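Local coordinates for Glyoxalase/bleomycin resistance protein/dioxygenase (Catenulispora acidiphila, PDB 4N04) that is of unknown substrate but belongs to the glyoxalase/bleomycin resistance/dioxygenase superfamily and may act as a dioxygenase, at residues L76-A87 against V96-P104. The protein carries 1 engineered substitution. Numbering follows the deposited sequence.
Sequences LSGASERGVEAA and VRKVTYLDP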
ATOM      1  N   LEU A  76      -3.516   9.208  -5.898  1.00 54.66           N
ATOM      2  CA  LEU A  76      -2.865   9.145  -7.198  1.00 56.90           C
ATOM      3  C   LEU A  76      -1.752  10.189  -7.376  1.00 61.43           C
ATOM      4  O   LEU A  76      -0.589   9.825  -7.569  1.00 64.57           O
ATOM      5  CB  LEU A  76      -3.902   9.251  -8.313  1.00 59.74           C
ATOM      6  CG  LEU A  76      -4.614   7.953  -8.688  1.00 61.79           C
ATOM      7  CD1 LEU A  76      -5.782   8.223  -9.623  1.00 65.54           C
ATOM      8  CD2 LEU A  76      -3.645   6.996  -9.349  1.00 62.37           C
ATOM      9  N   SER A  77      -2.101  11.472  -7.293  1.00 60.90           N
ATOM     10  CA  SER A  77      -1.142  12.540  -7.582  1.00 64.19           C
ATOM     11  C   SER A  77       0.014  12.592  -6.586  1.00 64.25           C
ATOM     12  O   SER A  77       1.174  12.741  -6.985  1.00 65.32           O
ATOM     13  CB  SER A  77      -1.835  13.907  -7.673  1.00 69.22           C
ATOM     14  OG  SER A  77      -2.336  14.332  -6.418  1.00 70.38           O
ATOM     15  N   GLY A  78      -0.301  12.467  -5.298  1.00 61.26           N
ATOM     16  CA  GLY A  78       0.714  12.429  -4.258  1.00 61.17           C
ATOM     17  C   GLY A  78       1.741  11.333  -4.476  1.00 65.69           C
ATOM     18  O   GLY A  78       2.940  11.549  -4.311  1.00 71.46           O
ATOM     19  N   ALA A  79       1.273  10.148  -4.855  1.00 59.94           N
ATOM     20  CA  ALA A  79       2.170   9.034  -5.144  1.00 60.28           C
ATOM     21  C   ALA A  79       2.990   9.312  -6.402  1.00 63.22           C
ATOM     22  O   ALA A  79       4.140   8.878  -6.509  1.00 64.69           O
ATOM     23  CB  ALA A  79       1.382   7.720  -5.283  1.00 54.37           C
ATOM     24  N   SER A  80       2.390  10.032  -7.348  1.00 62.15           N
ATOM     25  CA  SER A  80       3.066  10.410  -8.588  1.00 63.85           C
ATOM     26  C   SER A  80       4.235  11.351  -8.335  1.00 65.98           C
ATOM     27  O   SER A  80       5.314  11.181  -8.900  1.00 73.96           O
ATOM     28  CB  SER A  80       2.088  11.087  -9.543  1.00 65.61           C
ATOM     29  OG  SER A  80       1.116  10.177 -10.008  1.00 64.33           O
ATOM     30  N   GLU A  81       4.013  12.349  -7.489  1.00 66.66           N
ATOM     31  CA  GLU A  81       5.042  13.345  -7.224  1.00 85.91           C
ATOM     32  C   GLU A  81       6.212  12.714  -6.477  1.00 82.51           C
ATOM     33  O   GLU A  81       7.349  13.181  -6.582  1.00 85.49           O
ATOM     34  CB  GLU A  81       4.470  14.536  -6.441  1.00 90.67           C
ATOM     35  CG  GLU A  81       4.344  14.302  -4.939  1.00 96.44           C
ATOM     36  CD  GLU A  81       3.741  15.482  -4.196  1.00105.16           C
ATOM     37  OE1 GLU A  81       2.964  16.242  -4.816  1.00107.52           O
ATOM     38  OE2 GLU A  81       4.045  15.644  -2.988  1.00108.49           O
ATOM     39  N   ARG A  82       5.930  11.644  -5.734  1.00 62.16           N
ATOM     40  CA  ARG A  82       6.959  10.965  -4.956  1.00 58.23           C
ATOM     41  C   ARG A  82       7.492   9.773  -5.732  1.00 54.67           C
ATOM     42  O   ARG A  82       8.174   8.910  -5.185  1.00 54.91           O
ATOM     43  CB  ARG A  82       6.432  10.552  -3.583  1.00 56.54           C
ATOM     44  CG  ARG A  82       5.835  11.707  -2.812  1.00 57.16           C
ATOM     45  CD  ARG A  82       5.427  11.308  -1.416  1.00 57.84           C
ATOM     46  NE  ARG A  82       4.269  10.421  -1.422  1.00 65.39           N
ATOM     47  CZ  ARG A  82       3.006  10.831  -1.373  1.00 61.34           C
ATOM     48  NH1 ARG A  82       2.727  12.127  -1.316  1.00 58.37           N
ATOM     49  NH2 ARG A  82       2.019   9.943  -1.377  1.00 58.80           N
ATOM     50  N   GLY A  83       7.145   9.730  -7.014  1.00 54.51           N
ATOM     51  CA  GLY A  83       7.795   8.840  -7.954  1.00 55.48           C
ATOM     52  C   GLY A  83       7.228   7.449  -8.170  1.00 57.87           C
ATOM     53  O   GLY A  83       7.896   6.630  -8.797  1.00 57.01           O
ATOM     54  N   VAL A  84       6.024   7.165  -7.671  1.00 59.97           N
ATOM     55  CA  VAL A  84       5.405   5.859  -7.932  1.00 60.34           C
ATOM     56  C   VAL A  84       4.099   5.948  -8.731  1.00 59.45           C
ATOM     57  O   VAL A  84       3.178   6.692  -8.380  1.00 57.36           O
ATOM     58  CB  VAL A  84       5.239   4.981  -6.644  1.00 70.61           C
ATOM     59  CG1 VAL A  84       6.538   4.936  -5.856  1.00 69.15           C
ATOM     60  CG2 VAL A  84       4.103   5.466  -5.760  1.00 71.78           C
ATOM     61  N   GLU A  85       4.036   5.192  -9.824  1.00 60.53           N
ATOM     62  CA  GLU A  85       2.861   5.204 -10.696  1.00 59.22           C
ATOM     63  C   GLU A  85       2.058   3.917 -10.561  1.00 54.94           C
ATOM     64  O   GLU A  85       2.590   2.883 -10.165  1.00 56.50           O
ATOM     65  CB  GLU A  85       3.272   5.409 -12.156  1.00 57.80           C
ATOM     66  CG  GLU A  85       4.009   6.712 -12.411  1.00 62.64           C
ATOM     67  CD  GLU A  85       3.127   7.934 -12.198  1.00 68.04           C
ATOM     68  OE1 GLU A  85       1.989   7.940 -12.723  1.00 71.86           O
ATOM     69  OE2 GLU A  85       3.566   8.879 -11.502  1.00 67.38           O
ATOM     70  N   ALA A  86       0.774   3.987 -10.885  1.00 47.04           N
ATOM     71  CA  ALA A  86      -0.077   2.810 -10.834  1.00 46.78           C
ATOM     72  C   ALA A  86       0.269   1.829 -11.951  1.00 47.83           C
ATOM     73  O   ALA A  86       0.715   2.229 -13.021  1.00 48.19           O
ATOM     74  CB  ALA A  86      -1.545   3.208 -10.914  1.00 48.24           C
ATOM     75  N   ALA A  87       0.070   0.545 -11.685  1.00 42.82           N
ATOM     76  CA  ALA A  87       0.206  -0.479 -12.700  1.00 42.05           C
ATOM     77  C   ALA A  87      -1.000  -0.450 -13.659  1.00 48.78           C
ATOM     78  O   ALA A  87      -0.854  -0.603 -14.872  1.00 40.59           O
ATOM     79  CB  ALA A  87       0.323  -1.837 -12.040  1.00 41.85           C
ATOM     80  N   VAL A  96     -16.661   4.979 -10.862  1.00 70.27           N
ATOM     81  CA  VAL A  96     -15.844   4.506  -9.753  1.00 68.61           C
ATOM     82  C   VAL A  96     -14.563   3.856 -10.251  1.00 58.27           C
ATOM     83  O   VAL A  96     -14.598   2.919 -11.045  1.00 56.67           O
ATOM     84  CB  VAL A  96     -16.591   3.503  -8.872  1.00 74.75           C
ATOM     85  CG1 VAL A  96     -15.601   2.608  -8.127  1.00 74.86           C
ATOM     86  CG2 VAL A  96     -17.496   4.241  -7.905  1.00 76.69           C
ATOM     87  N   ARG A  97     -13.434   4.363  -9.777  1.00 56.31           N
ATOM     88  CA  ARG A  97     -12.148   3.807 -10.155  1.00 56.62           C
ATOM     89  C   ARG A  97     -11.594   2.824  -9.135  1.00 52.72           C
ATOM     90  O   ARG A  97     -11.836   2.936  -7.936  1.00 55.73           O
ATOM     91  CB  ARG A  97     -11.120   4.914 -10.370  1.00 57.80           C
ATOM     92  CG  ARG A  97     -11.397   5.813 -11.547  1.00 65.06           C
ATOM     93  CD  ARG A  97     -10.532   7.046 -11.442  1.00 66.05           C
ATOM     94  NE  ARG A  97     -11.007   7.922 -10.380  1.00 66.12           N
ATOM     95  CZ  ARG A  97     -10.310   8.936  -9.879  1.00 67.63           C
ATOM     96  NH1 ARG A  97      -9.094   9.195 -10.336  1.00 69.21           N
ATOM     97  NH2 ARG A  97     -10.826   9.685  -8.912  1.00 66.26           N
ATOM     98  N   LYS A  98     -10.851   1.852  -9.644  1.00 45.95           N
ATOM     99  CA  LYS A  98      -9.923   1.086  -8.843  1.00 43.47           C
ATOM    100  C   LYS A  98      -8.566   1.279  -9.501  1.00 41.11           C
ATOM    101  O   LYS A  98      -8.429   1.072 -10.706  1.00 38.55           O
ATOM    102  CB  LYS A  98     -10.311  -0.392  -8.836  1.00 39.20           C
ATOM    103  CG  LYS A  98      -9.346  -1.296  -8.074  1.00 40.43           C
ATOM    104  CD  LYS A  98      -9.768  -2.744  -8.221  1.00 47.79           C
ATOM    105  CE  LYS A  98      -8.597  -3.705  -8.097  1.00 56.99           C
ATOM    106  NZ  LYS A  98      -8.970  -5.062  -8.595  1.00 63.73           N
ATOM    107  N   VAL A  99      -7.561   1.705  -8.741  1.00 40.32           N
ATOM    108  CA  VAL A  99      -6.219   1.734  -9.310  1.00 39.54           C
ATOM    109  C   VAL A  99      -5.259   0.824  -8.559  1.00 39.45           C
ATOM    110  O   VAL A  99      -5.242   0.780  -7.326  1.00 45.59           O
ATOM    111  CB  VAL A  99      -5.657   3.175  -9.536  1.00 40.41           C
ATOM    112  CG1 VAL A  99      -6.738   4.253  -9.283  1.00 42.73           C
ATOM    113  CG2 VAL A  99      -4.412   3.412  -8.732  1.00 35.93           C
ATOM    114  N   THR A 100      -4.468   0.083  -9.318  1.00 35.80           N
ATOM    115  CA  THR A 100      -3.636  -0.939  -8.725  1.00 35.79           C
ATOM    116  C   THR A 100      -2.158  -0.613  -8.801  1.00 35.80           C
ATOM    117  O   THR A 100      -1.632  -0.294  -9.861  1.00 38.81           O
ATOM    118  CB  THR A 100      -3.873  -2.290  -9.400  1.00 34.92           C
ATOM    119  OG1 THR A 100      -5.265  -2.611  -9.330  1.00 35.31           O
ATOM    120  CG2 THR A 100      -3.067  -3.380  -8.703  1.00 29.86           C
ATOM    121  N   TYR A 101      -1.484  -0.723  -7.665  1.00 35.58           N
ATOM    122  CA  TYR A 101      -0.041  -0.568  -7.628  1.00 35.25           C
ATOM    123  C   TYR A 101       0.620  -1.919  -7.463  1.00 34.27           C
ATOM    124  O   TYR A 101       0.086  -2.805  -6.790  1.00 36.16           O
ATOM    125  CB  TYR A 101       0.359   0.343  -6.472  1.00 33.65           C
ATOM    126  CG  TYR A 101      -0.063   1.769  -6.677  1.00 35.77           C
ATOM    127  CD1 TYR A 101       0.774   2.676  -7.327  1.00 36.32           C
ATOM    128  CD2 TYR A 101      -1.307   2.215  -6.246  1.00 37.71           C
ATOM    129  CE1 TYR A 101       0.385   3.998  -7.530  1.00 35.64           C
ATOM    130  CE2 TYR A 101      -1.704   3.538  -6.449  1.00 40.47           C
ATOM    131  CZ  TYR A 101      -0.852   4.419  -7.088  1.00 41.27           C
ATOM    132  OH  TYR A 101      -1.235   5.725  -7.282  1.00 50.31           O
ATOM    133  N   LEU A 102       1.785  -2.077  -8.075  1.00 30.45           N
ATOM    134  CA  LEU A 102       2.602  -3.251  -7.834  1.00 29.81           C
ATOM    135  C   LEU A 102       3.845  -2.847  -7.054  1.00 33.04           C
ATOM    136  O   LEU A 102       4.605  -1.998  -7.514  1.00 36.61           O
ATOM    137  CB  LEU A 102       2.992  -3.903  -9.155  1.00 28.70           C
ATOM    138  CG  LEU A 102       1.820  -4.453  -9.957  1.00 34.35           C
ATOM    139  CD1 LEU A 102       2.277  -4.966 -11.302  1.00 34.66           C
ATOM    140  CD2 LEU A 102       1.081  -5.534  -9.179  1.00 30.15           C
ATOM    141  N   ASP A 103       4.046  -3.447  -5.876  1.00 34.24           N
ATOM    142  CA  ASP A 103       5.247  -3.184  -5.064  1.00 35.82           C
ATOM    143  C   ASP A 103       6.475  -3.820  -5.724  1.00 34.97           C
ATOM    144  O   ASP A 103       6.320  -4.572  -6.692  1.00 36.28           O
ATOM    145  CB  ASP A 103       5.036  -3.574  -3.572  1.00 26.75           C
ATOM    146  CG  ASP A 103       5.192  -5.078  -3.281  1.00 31.44           C
ATOM    147  OD1 ASP A 103       5.546  -5.891  -4.160  1.00 32.38           O
ATOM    148  OD2 ASP A 103       4.973  -5.449  -2.108  1.00 26.64           O
ATOM    149  N   PRO A 104       7.691  -3.513  -5.235  1.00 38.95           N
ATOM    150  CA  PRO A 104       8.896  -4.073  -5.870  1.00 38.53           C
ATOM    151  C   PRO A 104       8.906  -5.598  -6.065  1.00 34.61           C
ATOM    152  O   PRO A 104       9.550  -6.085  -6.988  1.00 38.29           O
ATOM    153  CB  PRO A 104      10.012  -3.631  -4.923  1.00 38.63           C
ATOM    154  CG  PRO A 104       9.534  -2.313  -4.417  1.00 37.19           C
ATOM    155  CD  PRO A 104       8.041  -2.477  -4.245  1.00 40.83           C
TER
HETATM  156  O   HOH W   1       2.616  -0.092  -9.437  1.00 53.38           O
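Tyr-101 lays its ring against residues 84-86 and points its OH at Leu-76 and Ala-79, in the second βαβββ module of this vicinal oxygen chelate fold, where helix 72-81 packs on a four-stranded mixed sheet. The axes of helix 76-81 and strand 97-102 run close to parallel and come within 11.9 Å, and side chains meet in between. In the tight part, chi1 of -69° sets the Tyr-101 ring anti to its own carbonyl carbon, and Ala-86 CB lies over one face, 4.2 Å from the ring centroid and 19° off its normal, a CH-pi contact. Val-84 O sits at the ring edge. Leu-76 splits its branches: CD2 reaches Val-99 CG2 (3.7 Å) tip to tip, whereas CD1 lies against NH1 of Arg-97, whose NH2 is salt-bridged to Asp-73 and Glu-113. The helix ends in a Schellman motif with Gly-83 at C-prime, defined by Val-84 N to Ala-79 O and Gly-83 N to Ser-80 O. On the more exposed side, Ala-87 CB touches Leu-102 CG at 3.7 Å, and a water donates to Glu-85 O. Ala-87 N donates directly to Thr-100 O over 2.6 Å, with a bent N-H...O angle of 138°.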